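Long-range contact in CG14216 (Drosophila melanogaster, PDB 3P9Y), which removes phosphate from phosphoserine in the C-terminal domain of RNA polymerase II and probably acts in RNA processing and termination: residues V15-N28 against M88-F102. The protein carries 2 engineered substitutions. Numbering follows the deposited sequence.
Sequences VDSSNMNRSMEAHN and MLDRNRRIKKCPERF. Engineered in segment 15-28: Asp16 (natural residue Cys).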
ATOM      1  N   VAL A  15       1.530   1.991  -0.274  1.00 14.44           N
ATOM      2  CA  VAL A  15       1.964   2.015  -1.658  1.00 14.95           C
ATOM      3  C   VAL A  15       2.800   0.779  -1.995  1.00 16.31           C
ATOM      4  O   VAL A  15       3.708   0.400  -1.248  1.00 14.62           O
ATOM      5  CB  VAL A  15       2.788   3.292  -1.934  1.00 16.30           C
ATOM      6  CG1 VAL A  15       3.110   3.417  -3.407  1.00 16.88           C
ATOM      7  CG2 VAL A  15       2.030   4.526  -1.438  1.00 15.49           C
ATOM      8  N   ASP A  16       2.475   0.146  -3.117  1.00 16.83           N
ATOM      9  CA  ASP A  16       3.242  -0.986  -3.623  1.00 17.13           C
ATOM     10  C   ASP A  16       3.538  -0.717  -5.097  1.00 18.57           C
ATOM     11  O   ASP A  16       3.667   0.438  -5.500  1.00 19.35           O
ATOM     12  CB  ASP A  16       2.464  -2.295  -3.437  1.00 16.85           C
ATOM     13  CG  ASP A  16       1.110  -2.267  -4.115  1.00 18.00           C
ATOM     14  OD1 ASP A  16       0.888  -1.366  -4.943  1.00 17.04           O
ATOM     15  OD2 ASP A  16       0.261  -3.136  -3.816  1.00 17.81           O
ATOM     16  N   SER A  17       3.627  -1.764  -5.907  1.00 18.80           N
ATOM     17  CA  SER A  17       3.914  -1.580  -7.324  1.00 21.38           C
ATOM     18  C   SER A  17       2.658  -1.466  -8.190  1.00 21.10           C
ATOM     19  O   SER A  17       2.488  -0.481  -8.907  1.00 22.01           O
ATOM     20  CB  SER A  17       4.801  -2.710  -7.842  1.00 22.16           C
ATOM     21  OG  SER A  17       5.242  -2.422  -9.157  1.00 25.69           O
ATOM     22  N   SER A  18       1.777  -2.460  -8.124  1.00 20.56           N
ATOM     23  CA  SER A  18       0.633  -2.517  -9.031  1.00 21.67           C
ATOM     24  C   SER A  18      -0.689  -2.150  -8.365  1.00 20.53           C
ATOM     25  O   SER A  18      -1.732  -2.144  -9.017  1.00 21.07           O
ATOM     26  CB  SER A  18       0.521  -3.914  -9.651  1.00 23.28           C
ATOM     27  OG  SER A  18       1.651  -4.204 -10.457  1.00 25.68           O
ATOM     28  N   ASN A  19      -0.635  -1.839  -7.072  1.00 19.91           N
ATOM     29  CA  ASN A  19      -1.823  -1.527  -6.280  1.00 18.97           C
ATOM     30  C   ASN A  19      -2.837  -2.662  -6.384  1.00 18.69           C
ATOM     31  O   ASN A  19      -4.034  -2.431  -6.578  1.00 19.76           O
ATOM     32  CB  ASN A  19      -2.436  -0.204  -6.741  1.00 19.08           C
ATOM     33  CG  ASN A  19      -3.533   0.295  -5.818  1.00 19.36           C
ATOM     34  OD1 ASN A  19      -3.507   0.103  -4.603  1.00 18.74           O
ATOM     35  ND2 ASN A  19      -4.499   0.957  -6.405  1.00 19.09           N
ATOM     36  N   MET A  20      -2.336  -3.886  -6.244  1.00 18.44           N
ATOM     37  CA  MET A  20      -3.128  -5.100  -6.436  1.00 19.32           C
ATOM     38  C   MET A  20      -3.151  -5.982  -5.193  1.00 18.92           C
ATOM     39  O   MET A  20      -4.214  -6.346  -4.706  1.00 18.51           O
ATOM     40  CB  MET A  20      -2.562  -5.926  -7.593  1.00 19.33           C
ATOM     41  CG  MET A  20      -3.232  -5.661  -8.923  1.00 22.72           C
ATOM     42  SD  MET A  20      -4.947  -6.224  -8.968  1.00 22.38           S
ATOM     43  CE  MET A  20      -5.510  -5.344 -10.418  1.00 25.45           C
ATOM     44  N   ASN A  21      -1.973  -6.344  -4.698  1.00 17.96           N
ATOM     45  CA  ASN A  21      -1.873  -7.307  -3.609  1.00 18.66           C
ATOM     46  C   ASN A  21      -1.550  -6.651  -2.272  1.00 17.98           C
ATOM     47  O   ASN A  21      -2.432  -6.462  -1.440  1.00 17.25           O
ATOM     48  CB  ASN A  21      -0.815  -8.363  -3.937  1.00 19.58           C
ATOM     49  CG  ASN A  21      -0.679  -9.414  -2.856  1.00 19.08           C
ATOM     50  OD1 ASN A  21      -1.648  -9.757  -2.176  1.00 20.92           O
ATOM     51  ND2 ASN A  21       0.526  -9.940  -2.696  1.00 18.77           N
ATOM     52  N   ARG A  22      -0.283  -6.302  -2.076  1.00 17.52           N
ATOM     53  CA  ARG A  22       0.206  -5.863  -0.769  1.00 16.55           C
ATOM     54  C   ARG A  22      -0.469  -4.593  -0.250  1.00 15.43           C
ATOM     55  O   ARG A  22      -0.856  -4.528   0.917  1.00 15.17           O
ATOM     56  CB  ARG A  22       1.726  -5.678  -0.824  1.00 17.46           C
ATOM     57  CG  ARG A  22       2.505  -6.991  -0.952  1.00 17.25           C
ATOM     58  CD  ARG A  22       3.964  -6.753  -1.366  1.00 18.17           C
ATOM     59  NE  ARG A  22       4.062  -6.146  -2.693  1.00 18.10           N
ATOM     60  CZ  ARG A  22       5.194  -5.720  -3.249  1.00 18.48           C
ATOM     61  NH1 ARG A  22       6.343  -5.826  -2.597  1.00 18.77           N
ATOM     62  NH2 ARG A  22       5.174  -5.189  -4.462  1.00 18.59           N
ATOM     63  N   SER A  23      -0.611  -3.582  -1.102  1.00 15.20           N
ATOM     64  CA  SER A  23      -1.204  -2.319  -0.665  1.00 15.62           C
ATOM     65  C   SER A  23      -2.690  -2.481  -0.368  1.00 15.42           C
ATOM     66  O   SER A  23      -3.233  -1.792   0.485  1.00 15.15           O
ATOM     67  CB  SER A  23      -1.017  -1.225  -1.718  1.00 16.16           C
ATOM     68  OG  SER A  23      -1.852  -1.439  -2.842  1.00 17.37           O
ATOM     69  N   MET A  24      -3.346  -3.391  -1.071  1.00 15.98           N
ATOM     70  CA  MET A  24      -4.786  -3.563  -0.917  1.00 16.46           C
ATOM     71  C   MET A  24      -5.129  -4.389   0.319  1.00 16.03           C
ATOM     72  O   MET A  24      -6.143  -4.155   0.964  1.00 15.56           O
ATOM     73  CB  MET A  24      -5.379  -4.195  -2.175  1.00 17.64           C
ATOM     74  CG  MET A  24      -5.317  -3.264  -3.375  1.00 18.06           C
ATOM     75  SD  MET A  24      -6.169  -1.706  -3.049  1.00 18.59           S
ATOM     76  CE  MET A  24      -7.862  -2.187  -3.391  1.00 19.53           C
ATOM     77  N   GLU A  25      -4.279  -5.352   0.642  1.00 15.66           N
ATOM     78  CA  GLU A  25      -4.424  -6.109   1.872  1.00 16.35           C
ATOM     79  C   GLU A  25      -4.277  -5.152   3.056  1.00 16.85           C
ATOM     80  O   GLU A  25      -5.074  -5.184   4.001  1.00 15.75           O
ATOM     81  CB  GLU A  25      -3.357  -7.198   1.932  1.00 17.01           C
ATOM     82  CG  GLU A  25      -3.625  -8.281   2.945  1.00 20.45           C
ATOM     83  CD  GLU A  25      -4.781  -9.173   2.544  1.00 21.40           C
ATOM     84  OE1 GLU A  25      -5.792  -9.172   3.267  1.00 23.47           O
ATOM     85  OE2 GLU A  25      -4.688  -9.861   1.501  1.00 22.61           O
ATOM     86  N   ALA A  26      -3.265  -4.287   2.991  1.00 14.63           N
ATOM     87  CA  ALA A  26      -3.047  -3.287   4.033  1.00 15.05           C
ATOM     88  C   ALA A  26      -4.184  -2.267   4.053  1.00 14.89           C
ATOM     89  O   ALA A  26      -4.600  -1.814   5.119  1.00 15.12           O
ATOM     90  CB  ALA A  26      -1.710  -2.579   3.827  1.00 13.53           C
ATOM     91  N   HIS A  27      -4.672  -1.895   2.874  1.00 14.48           N
ATOM     92  CA  HIS A  27      -5.759  -0.933   2.772  1.00 15.56           C
ATOM     93  C   HIS A  27      -6.940  -1.466   3.563  1.00 16.27           C
ATOM     94  O   HIS A  27      -7.503  -0.775   4.410  1.00 16.07           O
ATOM     95  CB  HIS A  27      -6.174  -0.725   1.311  1.00 15.74           C
ATOM     96  CG  HIS A  27      -7.150   0.398   1.107  1.00 17.46           C
ATOM     97  ND1 HIS A  27      -7.081   1.257   0.029  1.00 18.66           N
ATOM     98  CD2 HIS A  27      -8.216   0.803   1.839  1.00 17.11           C
ATOM     99  CE1 HIS A  27      -8.057   2.144   0.108  1.00 18.16           C
ATOM    100  NE2 HIS A  27      -8.762   1.890   1.195  1.00 18.20           N
ATOM    101  N   ASN A  28      -7.301  -2.714   3.284  1.00 17.29           N
ATOM    102  CA  ASN A  28      -8.480  -3.328   3.874  1.00 18.16           C
ATOM    103  C   ASN A  28      -8.375  -3.412   5.392  1.00 19.12           C
ATOM    104  O   ASN A  28      -9.308  -3.057   6.112  1.00 18.34           O
ATOM    105  CB  ASN A  28      -8.691  -4.721   3.290  1.00 20.08           C
ATOM    106  CG  ASN A  28      -9.901  -5.412   3.870  1.00 24.34           C
ATOM    107  OD1 ASN A  28     -11.026  -5.210   3.417  1.00 26.44           O
ATOM    108  ND2 ASN A  28      -9.677  -6.222   4.889  1.00 26.32           N
ATOM    109  N   MET A  88      -8.591 -12.063  -5.187  1.00 26.29           N
ATOM    110  CA  MET A  88      -7.864 -10.826  -4.940  1.00 25.94           C
ATOM    111  C   MET A  88      -8.570  -9.656  -5.614  1.00 23.95           C
ATOM    112  O   MET A  88      -8.772  -8.609  -5.006  1.00 22.10           O
ATOM    113  CB  MET A  88      -6.424 -10.930  -5.451  1.00 24.84           C
ATOM    114  CG  MET A  88      -5.622  -9.641  -5.313  1.00 22.83           C
ATOM    115  SD  MET A  88      -3.921  -9.813  -5.905  1.00 22.82           S
ATOM    116  CE  MET A  88      -3.286 -11.014  -4.738  1.00 25.75           C
ATOM    117  N   LEU A  89      -8.946  -9.845  -6.875  1.00 24.65           N
ATOM    118  CA  LEU A  89      -9.579  -8.791  -7.651  1.00 24.55           C
ATOM    119  C   LEU A  89     -10.961  -8.465  -7.093  1.00 23.59           C
ATOM    120  O   LEU A  89     -11.400  -7.320  -7.131  1.00 23.98           O
ATOM    121  CB  LEU A  89      -9.677  -9.204  -9.122  1.00 25.20           C
ATOM    122  CG  LEU A  89      -8.338  -9.190  -9.869  1.00 26.52           C
ATOM    123  CD1 LEU A  89      -8.353 -10.144 -11.054  1.00 26.84           C
ATOM    124  CD2 LEU A  89      -7.978  -7.770 -10.308  1.00 24.63           C
ATOM    125  N   ASP A  90     -11.636  -9.478  -6.567  1.00 24.66           N
ATOM    126  CA  ASP A  90     -12.960  -9.291  -5.986  1.00 25.63           C
ATOM    127  C   ASP A  90     -12.861  -8.475  -4.702  1.00 24.06           C
ATOM    128  O   ASP A  90     -13.650  -7.566  -4.469  1.00 25.42           O
ATOM    129  CB  ASP A  90     -13.598 -10.646  -5.687  1.00 27.28           C
ATOM    130  CG  ASP A  90     -14.994 -10.515  -5.124  1.00 28.50           C
ATOM    131  OD1 ASP A  90     -15.825  -9.833  -5.762  1.00 27.85           O
ATOM    132  OD2 ASP A  90     -15.258 -11.089  -4.045  1.00 30.01           O
ATOM    133  N   ARG A  91     -11.879  -8.805  -3.870  1.00 24.27           N
ATOM    134  CA  ARG A  91     -11.637  -8.069  -2.639  1.00 22.98           C
ATOM    135  C   ARG A  91     -11.337  -6.607  -2.973  1.00 22.09           C
ATOM    136  O   ARG A  91     -11.846  -5.693  -2.321  1.00 21.43           O
ATOM    137  CB  ARG A  91     -10.478  -8.708  -1.872  1.00 23.05           C
ATOM    138  CG  ARG A  91     -10.261  -8.163  -0.462  1.00 23.30           C
ATOM    139  CD  ARG A  91      -9.398  -6.905  -0.456  1.00 23.01           C
ATOM    140  NE  ARG A  91      -8.275  -7.024  -1.384  1.00 22.27           N
ATOM    141  CZ  ARG A  91      -7.185  -7.756  -1.165  1.00 21.61           C
ATOM    142  NH1 ARG A  91      -7.059  -8.445  -0.039  1.00 21.95           N
ATOM    143  NH2 ARG A  91      -6.219  -7.806  -2.079  1.00 21.27           N
ATOM    144  N   ASN A  92     -10.531  -6.393  -4.011  1.00 21.86           N
ATOM    145  CA  ASN A  92     -10.147  -5.045  -4.419  1.00 21.88           C
ATOM    146  C   ASN A  92     -11.353  -4.238  -4.897  1.00 22.25           C
ATOM    147  O   ASN A  92     -11.505  -3.066  -4.554  1.00 20.26           O
ATOM    148  CB  ASN A  92      -9.087  -5.102  -5.527  1.00 21.76           C
ATOM    149  CG  ASN A  92      -7.773  -5.708  -5.054  1.00 21.30           C
ATOM    150  OD1 ASN A  92      -7.528  -5.833  -3.855  1.00 20.58           O
ATOM    151  ND2 ASN A  92      -6.923  -6.081  -5.996  1.00 21.09           N
ATOM    152  N   ARG A  93     -12.209  -4.875  -5.689  1.00 24.09           N
ATOM    153  CA  ARG A  93     -13.382  -4.213  -6.244  1.00 25.10           C
ATOM    154  C   ARG A  93     -14.255  -3.648  -5.128  1.00 24.64           C
ATOM    155  O   ARG A  93     -14.803  -2.553  -5.249  1.00 25.93           O
ATOM    156  CB  ARG A  93     -14.201  -5.191  -7.092  1.00 26.42           C
ATOM    157  CG  ARG A  93     -15.378  -4.542  -7.809  1.00 29.71           C
ATOM    158  CD  ARG A  93     -16.465  -5.553  -8.171  1.00 32.50           C
ATOM    159  NE  ARG A  93     -17.559  -5.553  -7.198  1.00 32.99           N
ATOM    160  CZ  ARG A  93     -17.727  -6.461  -6.238  1.00 31.07           C
ATOM    161  NH1 ARG A  93     -16.882  -7.475  -6.103  1.00 33.10           N
ATOM    162  NH2 ARG A  93     -18.755  -6.363  -5.409  1.00 34.15           N
ATOM    163  N   ARG A  94     -14.375  -4.397  -4.039  1.00 23.88           N
ATOM    164  CA  ARG A  94     -15.210  -3.982  -2.917  1.00 23.94           C
ATOM    165  C   ARG A  94     -14.629  -2.784  -2.186  1.00 23.85           C
ATOM    166  O   ARG A  94     -15.351  -2.070  -1.496  1.00 24.42           O
ATOM    167  CB  ARG A  94     -15.389  -5.131  -1.932  1.00 24.74           C
ATOM    168  CG  ARG A  94     -16.050  -6.349  -2.533  1.00 27.50           C
ATOM    169  CD  ARG A  94     -16.480  -7.313  -1.453  1.00 26.25           C
ATOM    170  NE  ARG A  94     -16.856  -8.608  -1.999  1.00 28.00           N
ATOM    171  CZ  ARG A  94     -17.462  -9.560  -1.298  1.00 27.98           C
ATOM    172  NH1 ARG A  94     -17.765  -9.351  -0.026  1.00 23.27           N
ATOM    173  NH2 ARG A  94     -17.768 -10.715  -1.874  1.00 27.14           N
ATOM    174  N   ILE A  95     -13.326  -2.568  -2.325  1.00 21.96           N
ATOM    175  CA  ILE A  95     -12.684  -1.418  -1.695  1.00 21.79           C
ATOM    176  C   ILE A  95     -12.785  -0.172  -2.571  1.00 21.71           C
ATOM    177  O   ILE A  95     -13.157   0.900  -2.099  1.00 20.15           O
ATOM    178  CB  ILE A  95     -11.210  -1.701  -1.383  1.00 21.57           C
ATOM    179  CG1 ILE A  95     -11.112  -2.762  -0.286  1.00 21.78           C
ATOM    180  CG2 ILE A  95     -10.504  -0.422  -0.937  1.00 20.77           C
ATOM    181  CD1 ILE A  95      -9.701  -3.202   0.012  1.00 22.30           C
ATOM    182  N   LYS A  96     -12.454  -0.306  -3.847  1.00 22.07           N
ATOM    183  CA  LYS A  96     -12.512   0.838  -4.740  1.00 22.47           C
ATOM    184  C   LYS A  96     -12.575   0.424  -6.198  1.00 23.21           C
ATOM    185  O   LYS A  96     -12.358  -0.737  -6.543  1.00 23.64           O
ATOM    186  CB  LYS A  96     -11.320   1.774  -4.497  1.00 21.51           C
ATOM    187  CG  LYS A  96      -9.950   1.169  -4.805  1.00 22.48           C
ATOM    188  CD  LYS A  96      -8.837   2.158  -4.461  1.00 21.56           C
ATOM    189  CE  LYS A  96      -7.462   1.651  -4.863  1.00 20.15           C
ATOM    190  NZ  LYS A  96      -6.399   2.580  -4.382  1.00 20.40           N
ATOM    191  N   LYS A  97     -12.866   1.406  -7.041  1.00 24.28           N
ATOM    192  CA  LYS A  97     -13.129   1.200  -8.455  1.00 26.20           C
ATOM    193  C   LYS A  97     -11.937   0.607  -9.190  1.00 25.16           C
ATOM    194  O   LYS A  97     -12.082  -0.362  -9.930  1.00 27.27           O
ATOM    195  CB  LYS A  97     -13.506   2.546  -9.085  1.00 32.22           C
ATOM    196  CG  LYS A  97     -13.821   2.509 -10.573  1.00 39.39           C
ATOM    197  CD  LYS A  97     -13.784   3.923 -11.152  1.00 47.96           C
ATOM    198  CE  LYS A  97     -14.434   4.006 -12.526  1.00 62.99           C
ATOM    199  NZ  LYS A  97     -15.922   3.948 -12.454  1.00 65.68           N
ATOM    200  N   CYS A  98     -10.756   1.183  -8.993  1.00 23.49           N
ATOM    201  CA  CYS A  98      -9.614   0.827  -9.825  1.00 24.79           C
ATOM    202  C   CYS A  98      -8.260   1.119  -9.190  1.00 22.72           C
ATOM    203  O   CYS A  98      -8.150   1.956  -8.296  1.00 21.86           O
ATOM    204  CB  CYS A  98      -9.698   1.599 -11.143  1.00 27.46           C
ATOM    205  SG  CYS A  98      -9.566   3.394 -10.920  1.00 28.15           S
ATOM    206  N   PRO A  99      -7.216   0.431  -9.669  1.00 23.31           N
ATOM    207  CA  PRO A  99      -5.839   0.726  -9.262  1.00 21.95           C
ATOM    208  C   PRO A  99      -5.448   2.172  -9.583  1.00 23.42           C
ATOM    209  O   PRO A  99      -5.797   2.669 -10.660  1.00 24.69           O
ATOM    210  CB  PRO A  99      -4.990  -0.231 -10.104  1.00 22.72           C
ATOM    211  CG  PRO A  99      -5.921  -1.062 -10.908  1.00 23.65           C
ATOM    212  CD  PRO A  99      -7.323  -0.772 -10.511  1.00 24.14           C
ATOM    213  N   GLU A 100      -4.733   2.828  -8.670  1.00 22.38           N
ATOM    214  CA  GLU A 100      -4.294   4.208  -8.850  1.00 22.67           C
ATOM    215  C   GLU A 100      -2.781   4.295  -8.730  1.00 22.15           C
ATOM    216  O   GLU A 100      -2.172   3.549  -7.965  1.00 20.00           O
ATOM    217  CB  GLU A 100      -4.916   5.096  -7.784  1.00 21.57           C
ATOM    218  CG  GLU A 100      -6.404   4.909  -7.600  1.00 23.03           C
ATOM    219  CD  GLU A 100      -6.927   5.722  -6.441  1.00 23.59           C
ATOM    220  OE1 GLU A 100      -6.971   6.964  -6.563  1.00 26.23           O
ATOM    221  OE2 GLU A 100      -7.284   5.128  -5.404  1.00 22.77           O
ATOM    222  N   ARG A 101      -2.184   5.214  -9.482  1.00 22.37           N
ATOM    223  CA  ARG A 101      -0.739   5.404  -9.473  1.00 23.37           C
ATOM    224  C   ARG A 101      -0.404   6.548  -8.520  1.00 22.38           C
ATOM    225  O   ARG A 101      -1.031   7.606  -8.569  1.00 23.59           O
ATOM    226  CB  ARG A 101      -0.226   5.705 -10.889  1.00 24.09           C
ATOM    227  CG  ARG A 101       1.144   5.094 -11.198  1.00 25.49           C
ATOM    228  CD  ARG A 101       1.577   5.315 -12.649  1.00 27.49           C
ATOM    229  NE  ARG A 101       2.424   6.499 -12.800  1.00 29.07           N
ATOM    230  CZ  ARG A 101       3.745   6.476 -12.979  1.00 29.45           C
ATOM    231  NH1 ARG A 101       4.407   5.330 -13.047  1.00 30.75           N
ATOM    232  NH2 ARG A 101       4.412   7.613 -13.100  1.00 31.01           N
ATOM    233  N   PHE A 102       0.575   6.332  -7.650  1.00 21.11           N
ATOM    234  CA  PHE A 102       0.919   7.321  -6.639  1.00 21.98           C
ATOM    235  C   PHE A 102       1.414   8.611  -7.276  1.00 23.27           C
ATOM    236  O   PHE A 102       1.109   9.701  -6.799  1.00 22.42           O
ATOM    237  CB  PHE A 102       1.993   6.786  -5.687  1.00 20.54           C
ATOM    238  CG  PHE A 102       2.476   7.810  -4.696  1.00 20.48           C
ATOM    239  CD1 PHE A 102       1.681   8.187  -3.626  1.00 21.05           C
ATOM    240  CD2 PHE A 102       3.716   8.408  -4.844  1.00 21.40           C
ATOM    241  CE1 PHE A 102       2.115   9.140  -2.720  1.00 20.39           C
ATOM    242  CE2 PHE A 102       4.158   9.361  -3.938  1.00 21.91           C
ATOM    243  CZ  PHE A 102       3.357   9.727  -2.877  1.00 20.74           C
TER
HETATM  244  O   HOH W   1      -4.276  -9.745  -1.244  1.00 22.44           O
HETATM  245  O   HOH W   2      -8.181  -8.512   2.591  1.00 26.06           O
HETATM  246  O   HOH W   3     -12.778  -5.742   0.649  1.00 27.37           O
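Arg91 lies across the start of helix 22-28, with one face of its guanidinium over the backbone of Met24 and Glu25. Bends at chi2 (-85°) and chi3 fold the chain back and turn NE and NH2 toward its neighbour Asn92. Both reach the single atom Asn92 OD1, side-on and from the same face of the amide, NE at 2.8 Å. Asn92 ND2 meets Met20 O at 3.0 Å in the carbonyl plane, on a lone pair. The grip on OD1 and this bond from ND2 together fix the rotation of the amide. At another edge of the guanidinium, Arg91 NH1 forms a salt bridge with Glu25 OE2 at 3.2 Å. The oxygen lies in the guanidinium plane, but the nitrogen stands above the carboxylate, with the two planes 79° apart. One water joins Arg91 NH2, Glu25 OE2 and Asn21 OD1. With an alanine here in place of Arg91, Glu25 would probably lose its charge partner and Asn92 OD1 both its donors, leaving the amide less firmly held.

Apolar groups fill in around this polar centre. Met20 CE presses on Leu89 CD2 at 3.5 Å, a tight carbon contact. Met24, bent at chi2 and chi3, brings CE to Ile95 CB at 3.9 Å. Ile95 CG2 sits over the centre of the His27 ring, a CH-pi contact, while His27 ND1 is hydrogen-bonded to Ser39 OG of strand 36-41.

Helix segment 88-95 packs against the loop after strand 11-16 and runs at 51° to segment 22-28. Backbone nitrogens of Ser17, Ser18, Met20 and Asn21, with Arg22 NE, bind the modified side chain of the peptide. Asp16 is engineered from cysteine. Such a loop between strand and helix is the phosphate-binding loop of the low-molecular-weight tyrosine phosphatase-like fold.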